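Local coordinates for protein kojibiose phosphorylase (Gut metagenome, PDB 6W0P) that belongs to glycoside hydrolase family 65, combining an N-terminal beta-sandwich domain, a central alpha-helical catalytic domain and a small C-terminal domain, at residues 58-63 and 251-256; 37-42 and 326-331; 101-106 and 128-133; 137-142 and 157-162; 477-482 and 584-589. All coordinates share one frame; numbering follows the deposited sequence.

Contact 1. Residues 58-63 and 251-256; sequences TYFNGI and VTNIID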
# COMPACT_ATOMS: atom_id res chain seq x y z
N THR A 58 -15.73 26.98 4.12
CA THR A 58 -15.16 28.26 3.65
C THR A 58 -13.68 28.01 3.36
O THR A 58 -12.99 27.58 4.30
CB THR A 58 -15.37 29.40 4.67
OG1 THR A 58 -16.75 29.45 5.05
CG2 THR A 58 -14.93 30.74 4.12
N TYR A 59 -13.22 28.23 2.13
CA TYR A 59 -11.81 27.95 1.79
C TYR A 59 -11.19 29.13 1.09
O TYR A 59 -11.91 29.87 0.42
CB TYR A 59 -11.71 26.69 0.94
CG TYR A 59 -12.68 25.61 1.37
CD1 TYR A 59 -12.37 24.76 2.42
CD2 TYR A 59 -13.89 25.44 0.72
CE1 TYR A 59 -13.24 23.74 2.79
CE2 TYR A 59 -14.77 24.44 1.09
CZ TYR A 59 -14.44 23.58 2.13
OH TYR A 59 -15.29 22.59 2.49
N PHE A 60 -9.88 29.25 1.24
CA PHE A 60 -9.01 30.23 0.57
C PHE A 60 -7.96 29.46 -0.22
O PHE A 60 -7.30 28.60 0.38
CB PHE A 60 -8.38 31.17 1.60
CG PHE A 60 -9.39 31.98 2.37
CD1 PHE A 60 -9.81 33.22 1.90
CD2 PHE A 60 -9.96 31.48 3.53
CE1 PHE A 60 -10.76 33.96 2.59
CE2 PHE A 60 -10.91 32.23 4.23
CZ PHE A 60 -11.30 33.47 3.76
N ASN A 61 -7.85 29.75 -1.52
CA ASN A 61 -6.94 29.03 -2.44
C ASN A 61 -5.52 29.15 -1.87
O ASN A 61 -5.05 30.30 -1.73
CB ASN A 61 -7.09 29.60 -3.85
CG ASN A 61 -6.76 28.63 -4.97
OD1 ASN A 61 -5.69 28.02 -4.96
ND2 ASN A 61 -7.65 28.52 -5.93
N GLY A 62 -4.89 28.03 -1.50
CA GLY A 62 -3.48 28.00 -1.05
C GLY A 62 -3.33 28.08 0.46
O GLY A 62 -2.19 28.11 0.95
N ILE A 63 -4.44 28.14 1.20
CA ILE A 63 -4.44 28.09 2.68
C ILE A 63 -4.69 26.63 3.07
O ILE A 63 -5.77 26.12 2.79
CB ILE A 63 -5.48 29.04 3.28
CG1 ILE A 63 -5.05 30.50 3.13
CG2 ILE A 63 -5.76 28.67 4.73
CD1 ILE A 63 -3.71 30.85 3.78
N VAL A 251 -17.70 41.94 4.85
CA VAL A 251 -16.55 41.12 5.32
C VAL A 251 -15.33 41.38 4.43
O VAL A 251 -15.51 41.52 3.22
CB VAL A 251 -16.94 39.63 5.34
CG1 VAL A 251 -15.81 38.74 5.86
CG2 VAL A 251 -18.21 39.40 6.14
N THR A 252 -14.14 41.49 5.03
CA THR A 252 -12.83 41.49 4.35
C THR A 252 -11.93 40.45 5.03
O THR A 252 -11.89 40.43 6.25
CB THR A 252 -12.22 42.89 4.28
OG1 THR A 252 -13.08 43.68 3.46
CG2 THR A 252 -10.82 42.89 3.72
N ASN A 253 -11.35 39.54 4.25
CA ASN A 253 -10.43 38.47 4.70
C ASN A 253 -9.10 38.75 4.01
O ASN A 253 -9.09 38.81 2.75
CB ASN A 253 -11.02 37.09 4.41
CG ASN A 253 -12.30 36.85 5.18
OD1 ASN A 253 -12.30 36.88 6.41
ND2 ASN A 253 -13.39 36.61 4.49
N ILE A 254 -8.04 39.00 4.79
CA ILE A 254 -6.67 39.22 4.25
C ILE A 254 -5.81 38.03 4.69
O ILE A 254 -5.65 37.82 5.92
CB ILE A 254 -6.06 40.57 4.69
CG1 ILE A 254 -6.99 41.74 4.39
CG2 ILE A 254 -4.70 40.75 4.03
CD1 ILE A 254 -7.24 41.97 2.90
N ILE A 255 -5.25 37.30 3.73
CA ILE A 255 -4.46 36.07 3.99
C ILE A 255 -2.99 36.37 3.69
O ILE A 255 -2.73 37.25 2.85
CB ILE A 255 -4.98 34.88 3.16
CG1 ILE A 255 -4.74 35.06 1.66
CG2 ILE A 255 -6.45 34.63 3.46
CD1 ILE A 255 -5.05 33.84 0.85
N ASP A 256 -2.09 35.68 4.38
CA ASP A 256 -0.65 35.63 4.03
C ASP A 256 -0.26 34.15 3.88
O ASP A 256 -0.05 33.47 4.91
CB ASP A 256 0.22 36.35 5.07
CG ASP A 256 1.70 36.27 4.74
OD1 ASP A 256 2.02 36.04 3.56
OD2 ASP A 256 2.51 36.42 5.67
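Ile63 and Ile255 mark where the two backbones come nearest, yet 8.1 Å still separates their CA atoms, so the gap between strand 251-256 and the type II beta turn from Phe60 to Ile63 is bridged mainly by side chains. The bond from Ile63 N to Phe60 O, 3.0 Å long, closes that turn, and Gly62 occupies its third position with a positive phi of 95°, a value that favours glycine. Phe60 and Ile63 both start out toward the strand. With CG anti to its carbonyl carbon (chi1 -62°), Phe60 brings the end of its ring to Asn253, whose CB lies 3.6 Å from Phe60 CE1. The two side chains cross at about a right angle, and Asn253 ND2 sits at the ring edge, in plane, while Ser213 OG bonds Asn253 OD1. In fold terms, a short strand of a small three-stranded sheet here meets the large antiparallel sheet of the family 65 beta-sandwich domain. Ile255 serves both partners with separate branches. Its CG2 rests over one face of the Phe60 ring, 4.0 Å from Phe60 CD1, whereas its CD1 meets Ile63 CG1, also at 4.0 Å. Leu211 of strand 210-217 touches both Phe60 and Ile255. The end of Asn61 leads away from the strand, where its OD1 bonds Arg401 NE and its ND2 bonds Thr333 O.

Contact 2. Residues 37-42 and 326-331; sequences NEYSGT and HGFDPT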
# COMPACT_ATOMS: atom_id res chain seq x y z
N ASN A 37 -14.64 32.96 -5.92
CA ASN A 37 -14.04 34.10 -6.66
C ASN A 37 -12.55 33.82 -6.83
O ASN A 37 -11.82 34.80 -6.94
CB ASN A 37 -14.39 35.43 -5.97
CG ASN A 37 -13.82 35.59 -4.57
OD1 ASN A 37 -13.14 34.70 -4.05
ND2 ASN A 37 -14.08 36.73 -3.94
N GLU A 38 -12.17 32.53 -6.93
CA GLU A 38 -10.79 31.98 -7.07
C GLU A 38 -9.99 32.17 -5.78
O GLU A 38 -9.40 31.19 -5.28
CB GLU A 38 -9.99 32.64 -8.19
CG GLU A 38 -8.64 31.97 -8.40
CD GLU A 38 -7.60 32.81 -9.14
OE1 GLU A 38 -7.93 33.27 -10.25
OE2 GLU A 38 -6.47 32.97 -8.60
N TYR A 39 -9.95 33.39 -5.25
CA TYR A 39 -9.28 33.71 -3.98
C TYR A 39 -9.90 32.90 -2.85
O TYR A 39 -9.19 32.44 -1.96
CB TYR A 39 -9.41 35.20 -3.69
CG TYR A 39 -8.86 35.67 -2.37
CD1 TYR A 39 -7.50 35.91 -2.19
CD2 TYR A 39 -9.72 35.98 -1.32
CE1 TYR A 39 -7.00 36.39 -0.99
CE2 TYR A 39 -9.23 36.45 -0.11
CZ TYR A 39 -7.88 36.69 0.04
OH TYR A 39 -7.43 37.19 1.22
N SER A 40 -11.22 32.79 -2.89
CA SER A 40 -12.03 32.23 -1.79
C SER A 40 -13.24 31.49 -2.38
O SER A 40 -13.67 31.80 -3.50
CB SER A 40 -12.44 33.31 -0.83
OG SER A 40 -13.35 34.22 -1.44
N GLY A 41 -13.77 30.54 -1.61
CA GLY A 41 -15.05 29.90 -1.91
C GLY A 41 -15.82 29.58 -0.66
O GLY A 41 -15.18 29.27 0.38
N THR A 42 -17.15 29.56 -0.77
CA THR A 42 -18.03 29.10 0.33
C THR A 42 -19.05 28.13 -0.24
O THR A 42 -19.66 28.47 -1.26
CB THR A 42 -18.70 30.27 1.05
OG1 THR A 42 -19.47 30.99 0.09
CG2 THR A 42 -17.69 31.18 1.70
N HIS A 326 -9.98 33.16 -12.37
CA HIS A 326 -10.07 34.30 -13.32
C HIS A 326 -8.74 35.06 -13.42
O HIS A 326 -8.77 36.17 -13.95
CB HIS A 326 -11.26 35.20 -12.97
CG HIS A 326 -11.11 35.94 -11.68
ND1 HIS A 326 -11.44 35.39 -10.46
CD2 HIS A 326 -10.69 37.21 -11.42
CE1 HIS A 326 -11.21 36.29 -9.51
NE2 HIS A 326 -10.75 37.41 -10.06
N GLY A 327 -7.63 34.48 -12.96
CA GLY A 327 -6.30 35.12 -13.05
C GLY A 327 -6.06 36.07 -11.89
O GLY A 327 -5.31 37.04 -12.07
N PHE A 328 -6.67 35.83 -10.73
CA PHE A 328 -6.48 36.70 -9.55
C PHE A 328 -5.05 36.56 -9.02
O PHE A 328 -4.52 37.55 -8.51
CB PHE A 328 -7.46 36.38 -8.42
CG PHE A 328 -7.32 37.31 -7.25
CD1 PHE A 328 -7.82 38.61 -7.32
CD2 PHE A 328 -6.68 36.90 -6.09
CE1 PHE A 328 -7.69 39.48 -6.25
CE2 PHE A 328 -6.53 37.78 -5.02
CZ PHE A 328 -7.04 39.06 -5.10
N ASP A 329 -4.45 35.37 -9.10
CA ASP A 329 -3.19 35.06 -8.38
C ASP A 329 -2.39 33.97 -9.09
O ASP A 329 -2.83 32.83 -9.15
CB ASP A 329 -3.49 34.61 -6.95
CG ASP A 329 -2.26 34.51 -6.05
OD1 ASP A 329 -1.12 34.43 -6.58
OD2 ASP A 329 -2.45 34.50 -4.83
N PRO A 330 -1.15 34.26 -9.53
CA PRO A 330 -0.29 33.28 -10.20
C PRO A 330 0.29 32.21 -9.27
O PRO A 330 1.09 31.41 -9.77
CB PRO A 330 0.87 34.13 -10.77
CG PRO A 330 0.96 35.33 -9.83
CD PRO A 330 -0.47 35.57 -9.37
N THR A 331 -0.07 32.22 -7.98
CA THR A 331 0.20 31.12 -7.02
C THR A 331 -1.10 30.36 -6.70
O THR A 331 -1.10 29.56 -5.74
CB THR A 331 0.92 31.65 -5.76
OG1 THR A 331 0.04 32.52 -5.04
CG2 THR A 331 2.19 32.40 -6.09
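Glu38 reaches from a classic gamma turn, closed by Tyr39 N and Asn37 O, into the loop 326-331, joining the beta-sandwich domain to the helical catalytic domain. The tight part of the contact is its carboxylate. With CG anti to the backbone N (chi1 -175°) and the chain extended beyond it, the carboxylate is carried out to the loop's N-H groups. Glu38 OE1 accepts from His326 N at 3.0 Å through its anti lone pair and from Phe328 N at 2.9 Å on the syn side, somewhat out of plane; Gly327 N adds a weak, bent third bond. Glu38 OE2 is bonded to Asn332 ND2, so both carboxylate oxygens are gripped and the rotation of the group is fixed. The other side of the contact is looser and nearer solvent. There the partly exposed Phe328 lies beside the buried Tyr39, pointing the same way, with ring planes 71° apart and a single close approach, Tyr39 CD1 to Phe328 CE2 at 3.5 Å. Farther along, Asp329 OD1 forms an Asx turn with Thr331 N, and OD2 makes a salt bridge to Lys257. Back at the gamma turn, Asn37 O meets the edge of the His326 imidazole, near its plane, 3.0 Å from CE1.

Contact 3. Residues 101-106 and 128-133; sequences EELDLN and FTWLTN
Leu103 wedges its forked end between Trp130 and Phe128, its CG anti to the backbone N (chi1 -178°), which sets the fork between the two rings. The CD1 branch settles over the five-membered ring of the indole, 3.6 Å from its centroid and close to the ring normal, while Thr132 CG2 fills the opposite face, leaving the indole sandwiched. The CD2 branch meets the Phe128 edge, 3.8 Å from Phe128 CE1, the two side chains reaching toward each other tip to tip. A second leucine completes the fit: Leu105 CD1 stands 4.3 Å above the centre of the Phe128 ring. Beyond the tryptophan, the extended Glu101 slides past the indole so that OE1 accepts from Trp130 NE1 (3.2 Å) and OE2 from Thr132 OG1 (2.8 Å), both donors lying well above the carboxylate plane. Thr132 OG1 also bonds His98 ND1. The contact joins two sheets of the sandwich: 101-102 edges a five-stranded sheet beside strand 94-98, whose Ile96 touches Leu103 and Trp130, and strand 123-132 runs between 109-118 and 135-145.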
# COMPACT_ATOMS: atom_id res chain seq x y z
N GLU A 101 -36.94 30.65 21.22
CA GLU A 101 -36.89 29.66 20.10
C GLU A 101 -35.80 30.09 19.11
O GLU A 101 -35.89 31.24 18.61
CB GLU A 101 -38.24 29.53 19.40
CG GLU A 101 -38.21 28.60 18.21
CD GLU A 101 -39.49 28.53 17.40
OE1 GLU A 101 -39.47 27.86 16.35
OE2 GLU A 101 -40.51 29.15 17.82
N GLU A 102 -34.80 29.24 18.89
CA GLU A 102 -33.69 29.53 17.93
C GLU A 102 -34.11 29.07 16.53
O GLU A 102 -34.62 27.95 16.40
CB GLU A 102 -32.36 28.87 18.31
CG GLU A 102 -31.22 29.42 17.45
CD GLU A 102 -29.82 28.88 17.69
OE1 GLU A 102 -29.64 28.10 18.67
OE2 GLU A 102 -28.90 29.26 16.92
N LEU A 103 -33.89 29.91 15.53
CA LEU A 103 -34.09 29.52 14.11
C LEU A 103 -33.12 28.37 13.75
O LEU A 103 -31.89 28.55 13.85
CB LEU A 103 -33.89 30.73 13.19
CG LEU A 103 -34.12 30.48 11.70
CD1 LEU A 103 -35.54 30.04 11.41
CD2 LEU A 103 -33.80 31.73 10.91
N ASP A 104 -33.69 27.23 13.38
CA ASP A 104 -32.98 26.03 12.88
C ASP A 104 -33.98 25.23 12.04
O ASP A 104 -34.96 24.73 12.64
CB ASP A 104 -32.45 25.19 14.04
CG ASP A 104 -31.78 23.90 13.60
OD1 ASP A 104 -31.66 23.71 12.37
OD2 ASP A 104 -31.37 23.10 14.48
N LEU A 105 -33.78 25.15 10.72
CA LEU A 105 -34.82 24.61 9.79
C LEU A 105 -34.94 23.09 9.95
O LEU A 105 -35.91 22.56 9.45
CB LEU A 105 -34.50 25.00 8.35
CG LEU A 105 -34.60 26.49 8.01
CD1 LEU A 105 -34.47 26.70 6.51
CD2 LEU A 105 -35.89 27.09 8.53
N ASN A 106 -34.01 22.42 10.62
CA ASN A 106 -34.11 20.98 10.97
C ASN A 106 -35.10 20.77 12.14
O ASN A 106 -35.57 19.65 12.28
CB ASN A 106 -32.74 20.38 11.30
CG ASN A 106 -32.75 18.86 11.45
OD1 ASN A 106 -33.12 18.15 10.52
ND2 ASN A 106 -32.35 18.37 12.62
N PHE A 128 -37.51 32.18 3.35
CA PHE A 128 -38.44 31.23 4.01
C PHE A 128 -39.25 32.00 5.06
O PHE A 128 -38.83 33.10 5.49
CB PHE A 128 -37.67 30.05 4.59
CG PHE A 128 -36.51 30.46 5.46
CD1 PHE A 128 -36.69 30.69 6.81
CD2 PHE A 128 -35.25 30.65 4.92
CE1 PHE A 128 -35.64 31.11 7.60
CE2 PHE A 128 -34.20 31.07 5.72
CZ PHE A 128 -34.39 31.31 7.05
N THR A 129 -40.41 31.46 5.43
CA THR A 129 -41.25 32.05 6.50
C THR A 129 -41.17 31.16 7.74
O THR A 129 -41.55 29.98 7.66
CB THR A 129 -42.66 32.36 6.01
OG1 THR A 129 -42.53 33.24 4.88
CG2 THR A 129 -43.50 33.01 7.09
N TRP A 130 -40.66 31.72 8.82
CA TRP A 130 -40.52 31.09 10.16
C TRP A 130 -41.85 31.24 10.90
O TRP A 130 -42.25 32.40 11.16
CB TRP A 130 -39.38 31.78 10.91
CG TRP A 130 -38.98 31.14 12.19
CD1 TRP A 130 -39.28 29.89 12.65
CD2 TRP A 130 -38.14 31.74 13.18
NE1 TRP A 130 -38.69 29.67 13.86
CE2 TRP A 130 -37.98 30.79 14.22
CE3 TRP A 130 -37.51 32.98 13.29
CZ2 TRP A 130 -37.21 31.05 15.35
CZ3 TRP A 130 -36.76 33.24 14.42
CH2 TRP A 130 -36.61 32.29 15.43
N LEU A 131 -42.51 30.12 11.19
CA LEU A 131 -43.73 30.06 12.03
C LEU A 131 -43.26 29.79 13.47
O LEU A 131 -43.00 28.65 13.82
CB LEU A 131 -44.67 28.99 11.49
CG LEU A 131 -44.82 28.94 9.97
CD1 LEU A 131 -45.89 27.93 9.57
CD2 LEU A 131 -45.15 30.31 9.38
N THR A 132 -43.06 30.87 14.23
CA THR A 132 -42.53 30.86 15.61
C THR A 132 -43.55 31.54 16.53
O THR A 132 -43.75 32.77 16.40
CB THR A 132 -41.15 31.52 15.69
OG1 THR A 132 -40.90 31.80 17.07
CG2 THR A 132 -41.04 32.77 14.83
N ASN A 133 -44.16 30.73 17.42
CA ASN A 133 -45.23 31.11 18.39
C ASN A 133 -46.39 31.73 17.61
O ASN A 133 -47.06 30.98 16.86
CB ASN A 133 -44.66 31.97 19.52
CG ASN A 133 -43.74 31.17 20.41
OD1 ASN A 133 -43.86 29.95 20.47
ND2 ASN A 133 -42.80 31.84 21.06

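Contact 4. Residues 137-142 and 157-162; sequences IKIIIS and ISFESD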
# COMPACT_ATOMS: atom_id res chain seq x y z
N ILE A 137 -42.55 35.22 10.44
CA ILE A 137 -41.41 36.10 10.05
C ILE A 137 -40.81 35.60 8.73
O ILE A 137 -40.23 34.49 8.67
CB ILE A 137 -40.38 36.17 11.19
CG1 ILE A 137 -41.07 36.23 12.56
CG2 ILE A 137 -39.44 37.35 10.97
CD1 ILE A 137 -40.12 36.42 13.72
N LYS A 138 -40.98 36.40 7.68
CA LYS A 138 -40.34 36.18 6.36
C LYS A 138 -38.87 36.63 6.45
O LYS A 138 -38.60 37.81 6.75
CB LYS A 138 -41.13 36.90 5.27
CG LYS A 138 -40.92 36.32 3.88
CD LYS A 138 -41.21 37.32 2.79
CE LYS A 138 -40.69 36.89 1.44
NZ LYS A 138 -40.81 38.02 0.49
N ILE A 139 -37.95 35.68 6.30
CA ILE A 139 -36.47 35.89 6.35
C ILE A 139 -35.96 35.84 4.92
O ILE A 139 -36.22 34.82 4.26
CB ILE A 139 -35.76 34.79 7.16
CG1 ILE A 139 -36.39 34.52 8.53
CG2 ILE A 139 -34.26 35.09 7.26
CD1 ILE A 139 -36.48 35.72 9.39
N ILE A 140 -35.21 36.85 4.49
CA ILE A 140 -34.44 36.77 3.22
C ILE A 140 -32.96 36.93 3.58
O ILE A 140 -32.63 37.96 4.16
CB ILE A 140 -34.89 37.83 2.20
CG1 ILE A 140 -36.41 37.91 2.06
CG2 ILE A 140 -34.21 37.59 0.86
CD1 ILE A 140 -36.89 39.17 1.31
N ILE A 141 -32.13 35.93 3.24
CA ILE A 141 -30.66 35.98 3.46
C ILE A 141 -29.98 35.95 2.10
O ILE A 141 -30.12 34.96 1.36
CB ILE A 141 -30.20 34.85 4.39
CG1 ILE A 141 -30.94 34.93 5.73
CG2 ILE A 141 -28.69 34.87 4.57
CD1 ILE A 141 -30.64 33.80 6.66
N SER A 142 -29.27 37.03 1.78
CA SER A 142 -28.64 37.27 0.47
C SER A 142 -27.12 37.30 0.68
O SER A 142 -26.69 37.84 1.72
CB SER A 142 -29.19 38.53 -0.14
OG SER A 142 -30.61 38.46 -0.22
N ILE A 157 -29.40 40.53 5.38
CA ILE A 157 -30.46 39.81 6.13
C ILE A 157 -31.61 40.78 6.34
O ILE A 157 -31.39 41.86 6.94
CB ILE A 157 -29.90 39.27 7.47
CG1 ILE A 157 -28.60 38.49 7.28
CG2 ILE A 157 -30.96 38.44 8.17
CD1 ILE A 157 -27.80 38.32 8.55
N SER A 158 -32.80 40.41 5.85
CA SER A 158 -34.07 41.14 6.08
C SER A 158 -35.07 40.26 6.85
O SER A 158 -35.12 39.03 6.64
CB SER A 158 -34.63 41.59 4.79
OG SER A 158 -35.37 40.55 4.20
N PHE A 159 -35.86 40.90 7.71
CA PHE A 159 -36.91 40.28 8.55
C PHE A 159 -38.24 40.98 8.24
O PHE A 159 -38.25 42.22 8.16
CB PHE A 159 -36.53 40.43 10.03
CG PHE A 159 -35.24 39.76 10.45
CD1 PHE A 159 -35.23 38.45 10.89
CD2 PHE A 159 -34.05 40.46 10.47
CE1 PHE A 159 -34.06 37.84 11.30
CE2 PHE A 159 -32.88 39.85 10.87
CZ PHE A 159 -32.88 38.54 11.30
N GLU A 160 -39.31 40.23 8.00
CA GLU A 160 -40.65 40.84 7.89
C GLU A 160 -41.65 40.00 8.69
O GLU A 160 -42.01 38.91 8.21
CB GLU A 160 -41.11 41.01 6.44
CG GLU A 160 -42.44 41.76 6.34
CD GLU A 160 -42.81 42.27 4.96
OE1 GLU A 160 -41.92 42.31 4.08
OE2 GLU A 160 -44.00 42.61 4.76
N SER A 161 -42.05 40.51 9.86
CA SER A 161 -43.02 39.87 10.79
C SER A 161 -44.44 40.31 10.45
O SER A 161 -44.63 41.50 10.14
CB SER A 161 -42.69 40.20 12.22
OG SER A 161 -43.41 39.35 13.10
N ASP A 162 -45.40 39.39 10.50
CA ASP A 162 -46.85 39.71 10.33
C ASP A 162 -47.39 40.36 11.62
O ASP A 162 -48.46 40.96 11.55
CB ASP A 162 -47.68 38.50 9.87
CG ASP A 162 -47.80 37.35 10.87
OD1 ASP A 162 -47.05 37.36 11.89
OD2 ASP A 162 -48.63 36.44 10.62
O HOH W 1 -37.74 39.83 4.79
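Ile139 and Phe159 lie side by side and point the same way, with Ile139 CD1 turned in (chi2 -57°) to approach Phe159 CD1 at 3.4 Å, a tight fit. Ile137 CG2 meets the edge of the same ring, and Ile141 CG1 approaches Ile157 CG2 at 4.3 Å, making this face largely apolar. On the other face Ser158 turns its hydroxyl toward Ile140, with OG 3.4 Å from Ile140 CB. One water donates to Lys138 O, its oxygen 2.9 Å from that atom. Lys138 and Glu160 stand paired there too, but Lys138 NZ and Glu160 OE1 remain 5.7 Å apart. Backbone bonds at Lys138-Glu160 and Ile140-Ser158 hold the antiparallel register. The two strands, 135-145 and 152-161, form a beta hairpin within the large sheet, flanked by strands 123-132 and 245-256; Ile137, Ile157 and Phe159 pack on strand 165-174, with Ile137 and Phe159 also reaching strand 230-239 of the second sheet.

Contact 5. Residues 477-482 and 584-589; sequences DEFKLM and IIKQPD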
# COMPACT_ATOMS: atom_id res chain seq x y z
N ASP A 477 -4.66 5.45 -17.95
CA ASP A 477 -5.46 4.23 -17.67
C ASP A 477 -4.89 3.62 -16.39
O ASP A 477 -3.85 2.95 -16.44
CB ASP A 477 -5.46 3.19 -18.80
CG ASP A 477 -6.06 1.85 -18.37
OD1 ASP A 477 -6.87 1.88 -17.44
OD2 ASP A 477 -5.68 0.77 -18.94
N GLU A 478 -5.54 3.86 -15.27
CA GLU A 478 -5.02 3.43 -13.95
C GLU A 478 -5.22 1.93 -13.75
O GLU A 478 -4.80 1.44 -12.69
CB GLU A 478 -5.70 4.23 -12.84
CG GLU A 478 -5.45 5.71 -12.98
CD GLU A 478 -6.01 6.54 -11.85
OE1 GLU A 478 -6.66 5.97 -10.98
OE2 GLU A 478 -5.75 7.72 -11.84
N PHE A 479 -5.79 1.24 -14.73
CA PHE A 479 -5.99 -0.22 -14.65
C PHE A 479 -4.75 -0.95 -15.16
O PHE A 479 -4.80 -2.17 -15.20
CB PHE A 479 -7.27 -0.62 -15.37
CG PHE A 479 -8.54 -0.08 -14.75
CD1 PHE A 479 -8.55 0.46 -13.46
CD2 PHE A 479 -9.75 -0.19 -15.42
CE1 PHE A 479 -9.72 0.93 -12.89
CE2 PHE A 479 -10.93 0.24 -14.83
CZ PHE A 479 -10.91 0.82 -13.58
N LYS A 480 -3.67 -0.24 -15.47
CA LYS A 480 -2.38 -0.85 -15.93
C LYS A 480 -1.23 -0.31 -15.08
O LYS A 480 -0.85 0.88 -15.26
CB LYS A 480 -2.17 -0.59 -17.42
CG LYS A 480 -2.93 -1.56 -18.30
CD LYS A 480 -2.41 -2.99 -18.20
CE LYS A 480 -3.47 -4.02 -18.52
NZ LYS A 480 -4.71 -3.81 -17.74
N LEU A 481 -0.68 -1.18 -14.23
CA LEU A 481 0.30 -0.84 -13.16
C LEU A 481 1.65 -1.56 -13.37
O LEU A 481 1.65 -2.78 -13.54
CB LEU A 481 -0.32 -1.21 -11.81
CG LEU A 481 0.63 -1.19 -10.61
CD1 LEU A 481 1.29 0.17 -10.43
CD2 LEU A 481 -0.10 -1.61 -9.34
N MET A 482 2.75 -0.81 -13.34
CA MET A 482 4.14 -1.34 -13.44
C MET A 482 4.27 -2.00 -14.81
O MET A 482 4.84 -3.12 -14.93
CB MET A 482 4.47 -2.36 -12.33
CG MET A 482 4.48 -1.78 -10.91
SD MET A 482 5.73 -0.52 -10.63
CE MET A 482 7.21 -1.35 -11.22
N ILE A 584 -9.57 -4.38 -19.74
CA ILE A 584 -10.56 -3.34 -19.37
C ILE A 584 -9.76 -2.09 -19.02
O ILE A 584 -8.83 -2.20 -18.19
CB ILE A 584 -11.42 -3.80 -18.18
CG1 ILE A 584 -12.20 -5.09 -18.47
CG2 ILE A 584 -12.34 -2.68 -17.74
CD1 ILE A 584 -12.65 -5.79 -17.23
N ILE A 585 -10.14 -0.96 -19.59
CA ILE A 585 -9.43 0.35 -19.50
C ILE A 585 -10.32 1.33 -18.73
O ILE A 585 -11.57 1.35 -18.95
CB ILE A 585 -9.09 0.84 -20.91
CG1 ILE A 585 -8.04 -0.06 -21.57
CG2 ILE A 585 -8.65 2.28 -20.92
CD1 ILE A 585 -8.10 -0.02 -23.07
N LYS A 586 -9.70 2.10 -17.84
CA LYS A 586 -10.45 3.06 -17.00
C LYS A 586 -10.86 4.26 -17.85
O LYS A 586 -11.99 4.70 -17.74
CB LYS A 586 -9.59 3.46 -15.81
CG LYS A 586 -10.26 4.41 -14.82
CD LYS A 586 -9.27 4.78 -13.74
CE LYS A 586 -9.73 5.89 -12.83
NZ LYS A 586 -10.77 5.34 -11.95
N GLN A 587 -9.94 4.80 -18.64
CA GLN A 587 -10.14 6.13 -19.25
C GLN A 587 -9.19 6.24 -20.43
O GLN A 587 -8.32 5.40 -20.61
CB GLN A 587 -9.92 7.21 -18.20
CG GLN A 587 -8.47 7.30 -17.69
CD GLN A 587 -8.36 8.17 -16.45
OE1 GLN A 587 -8.56 7.71 -15.34
NE2 GLN A 587 -7.99 9.43 -16.63
N PRO A 588 -9.33 7.28 -21.27
CA PRO A 588 -8.45 7.45 -22.41
C PRO A 588 -6.97 7.37 -22.03
O PRO A 588 -6.53 8.08 -21.13
CB PRO A 588 -8.84 8.83 -22.94
CG PRO A 588 -10.29 8.95 -22.54
CD PRO A 588 -10.37 8.31 -21.17
N ASP A 589 -6.22 6.52 -22.73
CA ASP A 589 -4.75 6.42 -22.60
C ASP A 589 -4.16 6.71 -23.99
O ASP A 589 -3.77 7.87 -24.23
CB ASP A 589 -4.41 5.08 -21.94
CG ASP A 589 -3.04 5.02 -21.33
OD1 ASP A 589 -2.07 5.27 -22.09
OD2 ASP A 589 -2.93 4.71 -20.09
O HOH W 2 -6.36 -1.85 -18.74
O HOH W 3 -1.78 2.88 -18.13
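Ile584 brings its carbonyl oxygen to the edge of the Phe479 ring, in plane, 3.5 Å from CD2. A water donates to Ile584 O and Asp477 OD2 and accepts from Lys480 NZ. Ile585 crosses Asp477 at about a right angle, its CG1 3.6 Å from OD2, an oxygen also bonded to Gln548 NE2. Asp477 CG lies anti to its backbone N (chi1 169°), directing the carboxylate to Lys586 N, which points almost straight at OD1 (2.9 Å, 176° at the hydrogen); Phe479 N reaches that oxygen from the opposite face. Lys586 CB stands 3.5 Å above the centre of the Phe479 ring, and the chain continues past Glu478 to a salt bridge between NZ and Glu620. Gln587 O lies beside Asp477 CB. Asp589, at the N-cap position of helix 590-596, makes no capping bond with its side chain; its OD2 instead accepts from Asp477 N (2.8 Å), and a second water joins OD2 to Asp477 O. Asp477 thus heads an Asx turn superimposed on a type I beta turn, pinning together loops that lead into helices 487-504 and 590-596 of the alpha/alpha-barrel catalytic domain.

Overall arrangement
Contacts 1 and 2 form one junction, their centres 10 Å apart: Tyr39 OH lies 2.8 Å from Asn253 O, a probable hydrogen bond, and strands 40-42 and 58-60 are neighbours in a small sheet. Contacts 3 and 4, with centres 11 Å apart, form a second group, in which strands 123-132 and 135-145 pair through Trp130 N and Ile137 O, 2.8 Å apart. The large sheet runs from this group to strand 245-256 of contact 1, about 10 Å from contact 4 at the nearest atoms. Contact 5, wholly within the catalytic domain, stands apart, its nearest atoms about 21 Å from contact 1 and about 23 Å from contact 2; Leu481 and Met482 there pack on Trp410 and Tyr580 of the second subunit.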